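Long-range contacts in serine proteinase inhibitor 1 (Myxoma virus, PDB 6BJ5), which acts as a serpin-family inhibitor of serine proteases and is important for the virulence of the virus: residues M179-D184 with Q245-K250; V105-E110 with R138-L143; D70-L75 with S146-K151; L20-Y25 with Q264-R269. One frame throughout, in Å; residues are numbered along the deposited sequence.

Interaction 1 (M179-D184 with Q245-K250)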
loop_
_atom_site.group_PDB
_atom_site.type_symbol
_atom_site.label_atom_id
_atom_site.label_comp_id
_atom_site.label_asym_id
_atom_site.label_seq_id
_atom_site.Cartn_x
_atom_site.Cartn_y
_atom_site.Cartn_z
ATOM N N MET A 179 -9.284 -18.404 13.064
ATOM C CA MET A 179 -8.414 -17.696 13.987
ATOM C C MET A 179 -7.174 -18.423 14.472
ATOM O O MET A 179 -7.236 -19.532 15.003
ATOM C CB MET A 179 -9.223 -17.211 15.197
ATOM C CG MET A 179 -8.403 -16.457 16.230
ATOM S SD MET A 179 -9.389 -15.902 17.633
ATOM C CE MET A 179 -10.582 -14.847 16.813
ATOM N N MET A 180 -6.045 -17.753 14.283
ATOM C CA MET A 180 -4.753 -18.246 14.727
ATOM C C MET A 180 -4.531 -17.903 16.198
ATOM O O MET A 180 -5.151 -16.986 16.747
ATOM C CB MET A 180 -3.644 -17.644 13.860
ATOM C CG MET A 180 -3.878 -17.807 12.374
ATOM S SD MET A 180 -2.483 -17.188 11.410
ATOM C CE MET A 180 -2.497 -15.407 11.727
ATOM N N ASN A 181 -3.648 -18.667 16.847
ATOM C CA ASN A 181 -3.463 -18.524 18.286
ATOM C C ASN A 181 -2.058 -18.974 18.657
ATOM O O ASN A 181 -1.645 -20.081 18.290
ATOM C CB ASN A 181 -4.505 -19.350 19.047
ATOM C CG ASN A 181 -4.389 -19.217 20.568
ATOM O OD1 ASN A 181 -3.533 -18.505 21.097
ATOM N ND2 ASN A 181 -5.259 -19.924 21.272
ATOM N N LYS A 182 -1.320 -18.114 19.360
ATOM C CA LYS A 182 0.019 -18.489 19.812
ATOM C C LYS A 182 0.412 -17.700 21.060
ATOM O O LYS A 182 -0.175 -16.655 21.391
ATOM C CB LYS A 182 1.074 -18.275 18.717
ATOM C CG LYS A 182 1.610 -16.817 18.658
ATOM C CD LYS A 182 2.662 -16.676 17.576
ATOM C CE LYS A 182 2.830 -15.251 17.129
ATOM N NZ LYS A 182 4.214 -15.068 16.587
ATOM N N ILE A 183 1.440 -18.210 21.740
ATOM C CA ILE A 183 2.111 -17.488 22.814
ATOM C C ILE A 183 3.478 -17.063 22.309
ATOM O O ILE A 183 4.173 -17.837 21.636
ATOM C CB ILE A 183 2.232 -18.323 24.101
ATOM C CG1 ILE A 183 0.863 -18.439 24.780
ATOM C CG2 ILE A 183 3.258 -17.708 25.031
ATOM C CD1 ILE A 183 0.799 -19.511 25.846
ATOM N N ASP A 184 3.827 -15.808 22.573
ATOM C CA ASP A 184 5.056 -15.237 22.045
ATOM C C ASP A 184 5.348 -13.996 22.876
ATOM O O ASP A 184 4.433 -13.395 23.457
ATOM C CB ASP A 184 4.897 -14.917 20.544
ATOM C CG ASP A 184 6.212 -14.645 19.835
ATOM O OD1 ASP A 184 7.242 -14.499 20.519
ATOM O OD2 ASP A 184 6.201 -14.588 18.582
ATOM N N GLN A 245 -0.230 -13.574 24.453
ATOM C CA GLN A 245 -1.087 -14.448 23.674
ATOM C C GLN A 245 -1.666 -13.603 22.544
ATOM O O GLN A 245 -2.340 -12.592 22.796
ATOM C CB GLN A 245 -2.204 -15.070 24.522
ATOM C CG GLN A 245 -2.863 -16.262 23.801
ATOM C CD GLN A 245 -4.144 -16.774 24.452
ATOM O OE1 GLN A 245 -4.603 -16.242 25.457
ATOM N NE2 GLN A 245 -4.738 -17.807 23.854
ATOM N N VAL A 246 -1.391 -14.011 21.308
ATOM C CA VAL A 246 -1.906 -13.354 20.112
ATOM C C VAL A 246 -2.957 -14.262 19.495
ATOM O O VAL A 246 -2.669 -15.418 19.163
ATOM C CB VAL A 246 -0.774 -13.052 19.122
ATOM C CG1 VAL A 246 -1.293 -12.387 17.872
ATOM C CG2 VAL A 246 0.275 -12.212 19.800
ATOM N N VAL A 247 -4.182 -13.763 19.393
ATOM C CA VAL A 247 -5.288 -14.473 18.766
ATOM C C VAL A 247 -5.749 -13.597 17.598
ATOM O O VAL A 247 -6.396 -12.562 17.802
ATOM C CB VAL A 247 -6.422 -14.739 19.757
ATOM C CG1 VAL A 247 -7.589 -15.452 19.076
ATOM C CG2 VAL A 247 -5.906 -15.507 20.974
ATOM N N MET A 248 -5.388 -13.959 16.376
ATOM C CA MET A 248 -5.743 -13.101 15.260
ATOM C C MET A 248 -6.127 -13.951 14.075
ATOM O O MET A 248 -5.650 -15.092 13.932
ATOM C CB MET A 248 -4.582 -12.155 14.903
ATOM C CG MET A 248 -3.467 -12.820 14.149
ATOM S SD MET A 248 -2.193 -11.650 13.652
ATOM C CE MET A 248 -3.093 -10.521 12.612
ATOM N N PRO A 249 -7.004 -13.458 13.201
ATOM C CA PRO A 249 -7.479 -14.248 12.068
ATOM C C PRO A 249 -6.448 -14.360 10.965
ATOM O O PRO A 249 -5.674 -13.438 10.717
ATOM C CB PRO A 249 -8.678 -13.451 11.528
ATOM C CG PRO A 249 -8.835 -12.251 12.440
ATOM C CD PRO A 249 -7.534 -12.085 13.157
ATOM N N LYS A 250 -6.458 -15.502 10.290
ATOM C CA LYS A 250 -5.971 -15.531 8.926
ATOM C C LYS A 250 -6.807 -14.570 8.091
ATOM O O LYS A 250 -8.011 -14.395 8.327
ATOM C CB LYS A 250 -6.092 -16.936 8.327
ATOM C CG LYS A 250 -5.235 -17.945 8.984
ATOM C CD LYS A 250 -5.550 -19.329 8.467
ATOM C CE LYS A 250 -5.108 -19.453 7.046
ATOM N NZ LYS A 250 -5.122 -20.864 6.615
#

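Interaction 2 (V105-E110 with R138-L143)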
loop_
_atom_site.group_PDB
_atom_site.type_symbol
_atom_site.label_atom_id
_atom_site.label_comp_id
_atom_site.label_asym_id
_atom_site.label_seq_id
_atom_site.Cartn_x
_atom_site.Cartn_y
_atom_site.Cartn_z
ATOM N N VAL A 105 5.714 2.718 -26.450
ATOM C CA VAL A 105 4.608 1.771 -26.510
ATOM C C VAL A 105 3.541 2.429 -27.378
ATOM O O VAL A 105 3.577 3.638 -27.612
ATOM C CB VAL A 105 4.104 1.467 -25.068
ATOM C CG1 VAL A 105 3.166 2.530 -24.610
ATOM C CG2 VAL A 105 3.480 0.104 -24.914
ATOM N N THR A 106 2.616 1.636 -27.914
ATOM C CA THR A 106 1.496 2.192 -28.677
ATOM C C THR A 106 0.214 1.952 -27.907
ATOM O O THR A 106 -0.308 0.834 -27.912
ATOM C CB THR A 106 1.371 1.564 -30.063
ATOM O OG1 THR A 106 2.592 1.736 -30.790
ATOM C CG2 THR A 106 0.239 2.242 -30.825
ATOM N N PHE A 107 -0.340 3.001 -27.316
ATOM C CA PHE A 107 -1.491 2.772 -26.451
ATOM C C PHE A 107 -2.820 2.564 -27.175
ATOM O O PHE A 107 -3.855 2.590 -26.500
ATOM C CB PHE A 107 -1.648 3.898 -25.428
ATOM C CG PHE A 107 -0.721 3.769 -24.245
ATOM C CD1 PHE A 107 -0.958 2.777 -23.290
ATOM C CD2 PHE A 107 0.345 4.648 -24.053
ATOM C CE1 PHE A 107 -0.138 2.631 -22.201
ATOM C CE2 PHE A 107 1.173 4.517 -22.939
ATOM C CZ PHE A 107 0.934 3.506 -22.024
ATOM N N ASN A 108 -2.845 2.345 -28.488
ATOM C CA ASN A 108 -4.107 2.024 -29.151
ATOM C C ASN A 108 -4.167 0.562 -29.588
ATOM O O ASN A 108 -5.229 -0.063 -29.479
ATOM C CB ASN A 108 -4.328 2.964 -30.353
ATOM C CG ASN A 108 -5.653 2.711 -31.106
ATOM O OD1 ASN A 108 -6.318 1.688 -30.939
ATOM N ND2 ASN A 108 -6.078 3.707 -31.874
ATOM N N SER A 109 -3.038 -0.027 -29.993
ATOM C CA SER A 109 -3.031 -1.410 -30.464
ATOM C C SER A 109 -3.592 -2.385 -29.432
ATOM O O SER A 109 -3.910 -2.008 -28.298
ATOM C CB SER A 109 -1.615 -1.834 -30.856
ATOM O OG SER A 109 -0.759 -1.941 -29.729
ATOM N N GLU A 110 -3.709 -3.649 -29.819
ATOM C CA GLU A 110 -4.374 -4.637 -28.986
ATOM C C GLU A 110 -3.431 -5.377 -28.054
ATOM O O GLU A 110 -3.834 -5.736 -26.944
ATOM C CB GLU A 110 -5.114 -5.640 -29.867
ATOM C CG GLU A 110 -5.984 -4.982 -30.920
ATOM C CD GLU A 110 -7.315 -5.698 -31.100
ATOM O OE1 GLU A 110 -8.269 -5.079 -31.617
ATOM O OE2 GLU A 110 -7.418 -6.881 -30.710
ATOM N N ARG A 138 -7.910 4.388 -24.483
ATOM C CA ARG A 138 -7.263 4.444 -25.791
ATOM C C ARG A 138 -6.597 5.782 -26.083
ATOM O O ARG A 138 -5.805 5.878 -27.012
ATOM C CB ARG A 138 -8.277 4.134 -26.896
ATOM C CG ARG A 138 -8.107 2.756 -27.511
ATOM C CD ARG A 138 -9.098 2.512 -28.635
ATOM N NE ARG A 138 -8.561 1.596 -29.635
ATOM C CZ ARG A 138 -8.608 0.276 -29.523
ATOM N NH1 ARG A 138 -8.090 -0.494 -30.471
ATOM N NH2 ARG A 138 -9.170 -0.269 -28.454
ATOM N N ASP A 139 -6.839 6.762 -25.227
ATOM C CA ASP A 139 -6.192 8.054 -25.347
ATOM C C ASP A 139 -5.067 8.133 -24.306
ATOM O O ASP A 139 -4.534 9.213 -24.053
ATOM C CB ASP A 139 -7.198 9.185 -25.128
ATOM C CG ASP A 139 -8.332 9.156 -26.135
ATOM O OD1 ASP A 139 -9.220 10.032 -26.055
ATOM O OD2 ASP A 139 -8.335 8.261 -27.004
ATOM N N THR A 140 -4.720 6.999 -23.688
ATOM C CA THR A 140 -3.718 7.007 -22.648
ATOM C C THR A 140 -2.347 7.240 -23.295
ATOM O O THR A 140 -2.003 6.579 -24.264
ATOM C CB THR A 140 -3.798 5.696 -21.851
ATOM O OG1 THR A 140 -4.912 5.742 -20.924
ATOM C CG2 THR A 140 -2.444 5.296 -21.257
ATOM N N LYS A 141 -1.656 8.337 -22.930
ATOM C CA LYS A 141 -0.328 8.582 -23.509
ATOM C C LYS A 141 0.841 8.266 -22.595
ATOM O O LYS A 141 1.955 8.184 -23.108
ATOM C CB LYS A 141 -0.126 10.036 -24.048
ATOM C CG LYS A 141 -1.178 10.619 -25.022
ATOM C CD LYS A 141 -1.312 9.637 -26.228
ATOM C CE LYS A 141 -2.664 8.815 -26.135
ATOM N NZ LYS A 141 -2.810 7.441 -26.797
ATOM N N MET A 142 0.622 7.947 -21.323
ATOM C CA MET A 142 1.719 7.559 -20.449
ATOM C C MET A 142 1.199 6.571 -19.407
ATOM O O MET A 142 0.029 6.640 -19.030
ATOM C CB MET A 142 2.295 8.788 -19.758
ATOM C CG MET A 142 1.525 9.141 -18.464
ATOM S SD MET A 142 2.054 10.701 -17.800
ATOM C CE MET A 142 3.781 10.558 -18.218
ATOM N N LEU A 143 2.024 5.614 -18.980
ATOM C CA LEU A 143 1.647 4.786 -17.844
ATOM C C LEU A 143 2.827 4.775 -16.889
ATOM O O LEU A 143 3.938 4.400 -17.281
ATOM C CB LEU A 143 1.265 3.370 -18.282
ATOM C CG LEU A 143 0.894 2.520 -17.072
ATOM C CD1 LEU A 143 -0.517 2.943 -16.613
ATOM C CD2 LEU A 143 0.954 1.052 -17.407
#

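Interaction 3 (D70-L75 with S146-K151)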
loop_
_atom_site.group_PDB
_atom_site.type_symbol
_atom_site.label_atom_id
_atom_site.label_comp_id
_atom_site.label_asym_id
_atom_site.label_seq_id
_atom_site.Cartn_x
_atom_site.Cartn_y
_atom_site.Cartn_z
ATOM N N ASP A 70 16.238 -7.372 0.070
ATOM C CA ASP A 70 15.851 -8.598 0.777
ATOM C C ASP A 70 14.472 -8.453 1.406
ATOM O O ASP A 70 13.674 -9.400 1.411
ATOM C CB ASP A 70 16.831 -8.964 1.898
ATOM C CG ASP A 70 18.287 -8.940 1.476
ATOM O OD1 ASP A 70 18.642 -9.727 0.573
ATOM O OD2 ASP A 70 19.094 -8.208 2.087
ATOM N N ALA A 71 14.167 -7.257 1.912
ATOM C CA ALA A 71 12.948 -7.027 2.667
ATOM C C ALA A 71 11.723 -6.927 1.768
ATOM O O ALA A 71 10.642 -7.390 2.157
ATOM C CB ALA A 71 13.122 -5.758 3.497
ATOM N N PHE A 72 11.866 -6.361 0.567
ATOM C CA PHE A 72 10.760 -6.223 -0.371
ATOM C C PHE A 72 11.305 -5.875 -1.749
ATOM O O PHE A 72 12.264 -5.113 -1.869
ATOM C CB PHE A 72 9.769 -5.150 0.092
ATOM C CG PHE A 72 10.358 -3.777 0.178
ATOM C CD1 PHE A 72 10.162 -2.861 -0.850
ATOM C CD2 PHE A 72 11.081 -3.389 1.301
ATOM C CE1 PHE A 72 10.691 -1.576 -0.769
ATOM C CE2 PHE A 72 11.626 -2.116 1.396
ATOM C CZ PHE A 72 11.429 -1.199 0.353
ATOM N N LEU A 73 10.692 -6.436 -2.778
ATOM C CA LEU A 73 11.024 -6.074 -4.144
ATOM C C LEU A 73 10.118 -4.938 -4.591
ATOM O O LEU A 73 8.903 -4.970 -4.362
ATOM C CB LEU A 73 10.895 -7.277 -5.075
ATOM C CG LEU A 73 11.891 -8.376 -4.675
ATOM C CD1 LEU A 73 11.830 -9.578 -5.614
ATOM C CD2 LEU A 73 13.323 -7.821 -4.570
ATOM N N ALA A 74 10.724 -3.923 -5.191
ATOM C CA ALA A 74 10.036 -2.731 -5.651
ATOM C C ALA A 74 10.446 -2.484 -7.089
ATOM O O ALA A 74 11.583 -2.762 -7.470
ATOM C CB ALA A 74 10.376 -1.508 -4.785
ATOM N N LEU A 75 9.522 -1.963 -7.892
ATOM C CA LEU A 75 9.796 -1.795 -9.316
ATOM C C LEU A 75 9.128 -0.528 -9.832
ATOM O O LEU A 75 8.034 -0.160 -9.392
ATOM C CB LEU A 75 9.341 -3.027 -10.110
ATOM C CG LEU A 75 9.404 -3.000 -11.641
ATOM C CD1 LEU A 75 9.549 -4.394 -12.172
ATOM C CD2 LEU A 75 8.138 -2.386 -12.241
ATOM N N SER A 146 4.245 1.521 -10.462
ATOM C CA SER A 146 5.000 1.205 -9.249
ATOM C C SER A 146 4.505 -0.123 -8.670
ATOM O O SER A 146 3.322 -0.258 -8.319
ATOM C CB SER A 146 4.852 2.321 -8.209
ATOM O OG SER A 146 5.606 2.065 -7.029
ATOM N N SER A 147 5.410 -1.087 -8.539
ATOM C CA SER A 147 5.079 -2.419 -8.045
ATOM C C SER A 147 5.828 -2.679 -6.746
ATOM O O SER A 147 7.033 -2.423 -6.666
ATOM C CB SER A 147 5.477 -3.475 -9.062
ATOM O OG SER A 147 4.672 -3.349 -10.216
ATOM N N VAL A 148 5.126 -3.207 -5.739
ATOM C CA VAL A 148 5.727 -3.544 -4.453
ATOM C C VAL A 148 5.369 -4.987 -4.141
ATOM O O VAL A 148 4.202 -5.382 -4.272
ATOM C CB VAL A 148 5.257 -2.620 -3.308
ATOM C CG1 VAL A 148 6.002 -2.971 -2.053
ATOM C CG2 VAL A 148 5.496 -1.162 -3.642
ATOM N N ARG A 149 6.367 -5.775 -3.727
ATOM C CA ARG A 149 6.122 -7.172 -3.380
ATOM C C ARG A 149 6.845 -7.539 -2.095
ATOM O O ARG A 149 7.986 -7.121 -1.870
ATOM C CB ARG A 149 6.606 -8.125 -4.466
ATOM C CG ARG A 149 5.961 -7.905 -5.821
ATOM C CD ARG A 149 4.598 -8.539 -5.952
ATOM N NE ARG A 149 4.176 -8.517 -7.353
ATOM C CZ ARG A 149 3.789 -7.432 -8.024
ATOM N NH1 ARG A 149 3.751 -6.241 -7.431
ATOM N NH2 ARG A 149 3.438 -7.547 -9.304
ATOM N N MET A 150 6.174 -8.317 -1.255
ATOM C CA MET A 150 6.806 -8.834 -0.055
ATOM C C MET A 150 6.232 -10.207 0.222
ATOM O O MET A 150 5.006 -10.376 0.226
ATOM C CB MET A 150 6.584 -7.927 1.143
ATOM C CG MET A 150 7.320 -8.403 2.361
ATOM S SD MET A 150 6.767 -7.419 3.726
ATOM C CE MET A 150 5.003 -7.569 3.432
ATOM N N LYS A 151 7.114 -11.181 0.449
ATOM C CA LYS A 151 6.699 -12.502 0.904
ATOM C C LYS A 151 7.724 -12.964 1.932
ATOM O O LYS A 151 8.878 -13.210 1.577
ATOM C CB LYS A 151 6.582 -13.466 -0.276
ATOM C CG LYS A 151 6.001 -14.811 0.080
ATOM C CD LYS A 151 5.801 -15.656 -1.165
ATOM C CE LYS A 151 5.142 -16.976 -0.813
ATOM N NZ LYS A 151 5.984 -17.767 0.133
#

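Interaction 4 (L20-Y25 with Q264-R269)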
loop_
_atom_site.group_PDB
_atom_site.type_symbol
_atom_site.label_atom_id
_atom_site.label_comp_id
_atom_site.label_asym_id
_atom_site.label_seq_id
_atom_site.Cartn_x
_atom_site.Cartn_y
_atom_site.Cartn_z
ATOM N N LEU A 20 0.727 7.949 3.310
ATOM C CA LEU A 20 0.079 7.447 4.509
ATOM C C LEU A 20 -1.235 8.162 4.785
ATOM O O LEU A 20 -2.204 7.543 5.242
ATOM C CB LEU A 20 1.027 7.628 5.685
ATOM C CG LEU A 20 0.598 6.986 6.986
ATOM C CD1 LEU A 20 0.705 5.474 6.744
ATOM C CD2 LEU A 20 1.495 7.452 8.152
ATOM N N TRP A 21 -1.313 9.434 4.430
ATOM C CA TRP A 21 -2.534 10.193 4.620
ATOM C C TRP A 21 -3.598 9.801 3.607
ATOM O O TRP A 21 -4.766 10.155 3.790
ATOM C CB TRP A 21 -2.211 11.698 4.536
ATOM C CG TRP A 21 -1.528 12.275 5.774
ATOM C CD1 TRP A 21 -0.291 11.952 6.262
ATOM C CD2 TRP A 21 -2.032 13.307 6.632
ATOM N NE1 TRP A 21 -0.010 12.693 7.385
ATOM C CE2 TRP A 21 -1.062 13.534 7.631
ATOM C CE3 TRP A 21 -3.221 14.043 6.665
ATOM C CZ2 TRP A 21 -1.243 14.464 8.645
ATOM C CZ3 TRP A 21 -3.397 14.970 7.670
ATOM C CH2 TRP A 21 -2.414 15.173 8.647
ATOM N N THR A 22 -3.224 9.096 2.534
ATOM C CA THR A 22 -4.231 8.684 1.566
ATOM C C THR A 22 -5.158 7.626 2.146
ATOM O O THR A 22 -6.319 7.535 1.724
ATOM C CB THR A 22 -3.574 8.164 0.280
ATOM O OG1 THR A 22 -2.777 9.196 -0.321
ATOM C CG2 THR A 22 -4.645 7.721 -0.725
ATOM N N PHE A 23 -4.677 6.823 3.117
ATOM C CA PHE A 23 -5.487 5.701 3.583
ATOM C C PHE A 23 -6.798 6.169 4.181
ATOM O O PHE A 23 -7.829 5.528 3.966
ATOM C CB PHE A 23 -4.736 4.826 4.589
ATOM C CG PHE A 23 -5.522 3.584 4.987
ATOM C CD1 PHE A 23 -5.576 2.477 4.142
ATOM C CD2 PHE A 23 -6.219 3.536 6.179
ATOM C CE1 PHE A 23 -6.311 1.370 4.481
ATOM C CE2 PHE A 23 -6.941 2.432 6.521
ATOM C CZ PHE A 23 -6.994 1.346 5.673
ATOM N N ARG A 24 -6.811 7.338 4.832
ATOM C CA ARG A 24 -8.061 7.843 5.395
ATOM C C ARG A 24 -9.170 8.085 4.375
ATOM O O ARG A 24 -10.339 8.100 4.769
ATOM C CB ARG A 24 -7.804 9.075 6.269
ATOM C CG ARG A 24 -6.591 8.971 7.207
ATOM C CD ARG A 24 -6.331 10.273 8.004
ATOM N NE ARG A 24 -5.054 10.249 8.730
ATOM C CZ ARG A 24 -4.539 11.266 9.425
ATOM N NH1 ARG A 24 -5.145 12.453 9.445
ATOM N NH2 ARG A 24 -3.425 11.081 10.125
ATOM N N TYR A 25 -8.866 8.188 3.077
ATOM C CA TYR A 25 -9.917 8.426 2.094
ATOM C C TYR A 25 -10.344 7.167 1.377
ATOM O O TYR A 25 -11.332 7.196 0.645
ATOM C CB TYR A 25 -9.479 9.474 1.059
ATOM C CG TYR A 25 -9.028 10.746 1.716
ATOM C CD1 TYR A 25 -7.729 10.877 2.163
ATOM C CD2 TYR A 25 -9.919 11.780 1.967
ATOM C CE1 TYR A 25 -7.312 12.001 2.795
ATOM C CE2 TYR A 25 -9.507 12.923 2.605
ATOM C CZ TYR A 25 -8.192 13.024 3.017
ATOM O OH TYR A 25 -7.706 14.135 3.664
ATOM N N GLN A 264 -6.345 14.614 -4.840
ATOM C CA GLN A 264 -6.781 15.994 -4.999
ATOM C C GLN A 264 -7.063 16.625 -3.642
ATOM O O GLN A 264 -6.624 17.750 -3.366
ATOM C CB GLN A 264 -8.010 16.066 -5.903
ATOM C CG GLN A 264 -7.686 15.949 -7.392
ATOM C CD GLN A 264 -8.924 15.734 -8.244
ATOM O OE1 GLN A 264 -9.981 15.356 -7.734
ATOM N NE2 GLN A 264 -8.804 15.985 -9.546
ATOM N N ARG A 265 -7.785 15.911 -2.779
ATOM C CA ARG A 265 -8.039 16.424 -1.442
ATOM C C ARG A 265 -6.755 16.602 -0.638
ATOM O O ARG A 265 -6.749 17.373 0.326
ATOM C CB ARG A 265 -9.062 15.525 -0.732
ATOM C CG ARG A 265 -10.442 15.603 -1.419
ATOM C CD ARG A 265 -11.510 14.618 -0.912
ATOM N NE ARG A 265 -11.962 14.849 0.459
ATOM C CZ ARG A 265 -12.847 14.082 1.090
ATOM N NH1 ARG A 265 -13.382 13.039 0.470
ATOM N NH2 ARG A 265 -13.205 14.363 2.338
ATOM N N LEU A 266 -5.660 15.947 -1.018
ATOM C CA LEU A 266 -4.387 16.141 -0.328
ATOM C C LEU A 266 -3.511 17.158 -1.028
ATOM O O LEU A 266 -2.306 17.212 -0.764
ATOM C CB LEU A 266 -3.635 14.819 -0.169
ATOM C CG LEU A 266 -4.288 13.827 0.775
ATOM C CD1 LEU A 266 -3.651 12.431 0.661
ATOM C CD2 LEU A 266 -4.120 14.387 2.181
ATOM N N GLY A 267 -4.080 17.942 -1.938
ATOM C CA GLY A 267 -3.369 19.046 -2.543
ATOM C C GLY A 267 -2.759 18.779 -3.903
ATOM O O GLY A 267 -2.132 19.690 -4.462
ATOM N N VAL A 268 -2.906 17.575 -4.457
ATOM C CA VAL A 268 -2.367 17.271 -5.783
ATOM C C VAL A 268 -3.480 17.552 -6.794
ATOM O O VAL A 268 -4.350 16.718 -7.041
ATOM C CB VAL A 268 -1.840 15.840 -5.876
ATOM C CG1 VAL A 268 -1.276 15.597 -7.271
ATOM C CG2 VAL A 268 -0.767 15.562 -4.778
ATOM N N ARG A 269 -3.480 18.746 -7.358
ATOM C CA ARG A 269 -4.586 19.138 -8.218
ATOM C C ARG A 269 -4.147 19.470 -9.633
ATOM O O ARG A 269 -4.861 19.127 -10.584
ATOM C CB ARG A 269 -5.312 20.347 -7.613
ATOM C CG ARG A 269 -5.957 20.112 -6.243
ATOM C CD ARG A 269 -6.784 21.321 -5.838
ATOM N NE ARG A 269 -7.331 21.248 -4.487
ATOM C CZ ARG A 269 -8.481 20.673 -4.155
ATOM N NH1 ARG A 269 -9.234 20.094 -5.080
ATOM N NH2 ARG A 269 -8.883 20.683 -2.889
#

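Interaction 1 (M179-D184 with Q245-K250)
Met180 and Met248 form an antiparallel hydrogen-bonded pair in which each backbone N meets the other's carbonyl: Met180 N reaches Met248 O at 2.7 Å, and Met248 N reaches Met180 O at 3.1 Å. Lys182 and Val246 repeat the exchange with straighter geometry, Val246 N lying 2.9 Å from Lys182 O with 158° at the hydrogen. The carbonyls also take CA-H...O contacts, Met180 O standing 3.2 Å from Val247 CA. On the face carrying Asn181 and Gln245, one side-chain bond is added. Gln245 NE2 donates to Asn181 OD1 over 3.1 Å at 164°, with the acceptor in the plane of the Gln245 amide and the two amides 34° apart. Behind it, on the other face, Met180 and Met248 run side by side, CE of the first 3.7 Å from CG of the second, while Lys250 crosses Met180 at about a right angle. The ammonium of Lys182 is satisfied away from the partner strand: NZ forms a salt bridge to the anti lone pair of Asp184 OD2 at 2.9 Å and a hydrogen bond to His156 O. His156 ND1 in turn bonds Asp184 OD1. Gln245, Val246 and Val247 also pair in a parallel ladder with a strand of the other chain, which extends the sheet across the interface, consistent with sheet C of the serpin fold.

Interaction 2 (V105-E110 with R138-L143)
Phe107 turns its ring onto Thr140 and Leu143, with CG anti to its own carbonyl carbon (chi1 -80°). Thr140 CG2 sits over the ring centre, 3.6 Å from the centroid and 11° off the normal, a clear CH-pi contact. The opposite face carries Val105 CG1, offset toward the rim, so the ring is held between methyl groups from both segments. At the far end of the ring, Phe107 CZ meets Leu143 CB at 3.8 Å, the side chains crossing at about a right angle. Next in sequence, Asn108 engages Arg138. Asn108 OD1 lies 2.6 Å from Arg138 NE and 2.8 Å from Arg138 NH1, but the angles at hydrogen are low and both bonds are weak. The amide and guanidinium planes are 86° apart, and the backbone O of Asn108 stands over one guanidinium face, near its rim. The loop follows edge strand 103-105 and leads into helix 112-120, whose Val112 and Ile116 pack on Phe107; Phe79 of strand 73-81 touches both Phe107 and Leu143, placing the ring between that helix and the start of strand 142-153.

Interaction 3 (D70-L75 with S146-K151)
Leu75 and Ser147 face each other on one side of the sheet, CB to CB at 4.0 Å, and their backbones bond both ways, Ser147 N reaching Leu75 O at 2.9 Å with a nearly straight 168°. Leu73 and Arg149 form the next hydrogen-bonded pair on the same face, Arg149 N to Leu73 O being 2.7 Å. The Arg149 side chain leaves its partner: chi2 of -81° turns CD aside, and NH1 makes a salt bridge with Asp311 of strand 305-314 and a weak bond to Val148 O. Ser147 OG also bonds Asp311 OD1, so one carboxylate oxygen gathers both groups. The opposite face, that of Ala74 and Val148, is mostly apolar; the hydroxyl of Ser146 on it is bonded to Gly39 O. Here Phe72 places CG between its backbone N and carbonyl carbon (chi1 62°), and CD1 comes 4.3 Å from Val148 CG1, a loose, oblique contact. The same ring meets Tyr38 of helix 37-49 edge-to-face. Beyond it, Met150 CG lies 3.5 Å from Ala71 O, and side chains of the other chain pack on this face, Leu29 on Phe72, Phe30 on Val148 and Ile20 on Met150. Strand 305-314 lies antiparallel on the far side of 142-153, as the inserted reactive-centre loop does in cleaved serpins. The chemistry is thus two-sided: backbone bonds fix the register, hydrophobic packing covers most of the face of Phe72 and Val148, and Asp311, probably stabilised as an anion by Arg149, ties the other face to the next strand.

Interaction 4 (L20-Y25 with Q264-R269)
Leu266 extends toward Thr22 and Tyr25 with a chi2 of 168° that carries CD1 outward to lie 3.5 Å from Thr22 OG1. The sister methyl, CD2, is 4.1 Å from Trp21 CB and 4.0 Å from Tyr25 CE1, so the leucine tip fits among three residues of 20-25. Arg265 bends at chi3 (67°), which turns NE toward the CE2 side of the ring, across from the CE1 met by Leu266: Arg265 NE is 3.8 Å from Tyr25 CE2. Tyr25 CD2 stands over the centre of one guanidinium face, while Arg265 NH2 lies at the ring's edge, in its plane. With ring and guanidinium planes 69° apart, the two groups are tilted and do not stack. Helix 260-265 ends just here in a Schellman motif whose C-prime residue is Gly267, at positive phi; Gly267 N bonds Gln264 O at 2.9 Å. Ala262 of that helix also touches Thr22 and Tyr25. Thr22 OG1 bonds Ile18 O, and Arg265 NH1 makes a long, weak ion pair with Asp261. The contact therefore rests on van der Waals packing of leucine methyls and on an arginine lying against a tyrosine rim, without a directional bond between the segments.

Overall arrangement
Interactions 1 and 3 are both antiparallel ladders in one extended sheet, yet their centres lie 26 Å apart: interaction 3 is buried near the middle of the chain, whereas interaction 1 is partly buried and lies farther out. Interaction 2 shares strand 142-153 with interaction 3 and lies at the start of that strand, where the partner segment is a loop and a ring contact with weak side-chain bonds joins the two. Interactions 1 and 2 lie on opposite sides of the chain's centre. Interaction 4 is a surface contact between helix ends; it closes the widest sequence loop, enclosing the other three, and helix 260-265 follows directly on strand 243-258 of interaction 1.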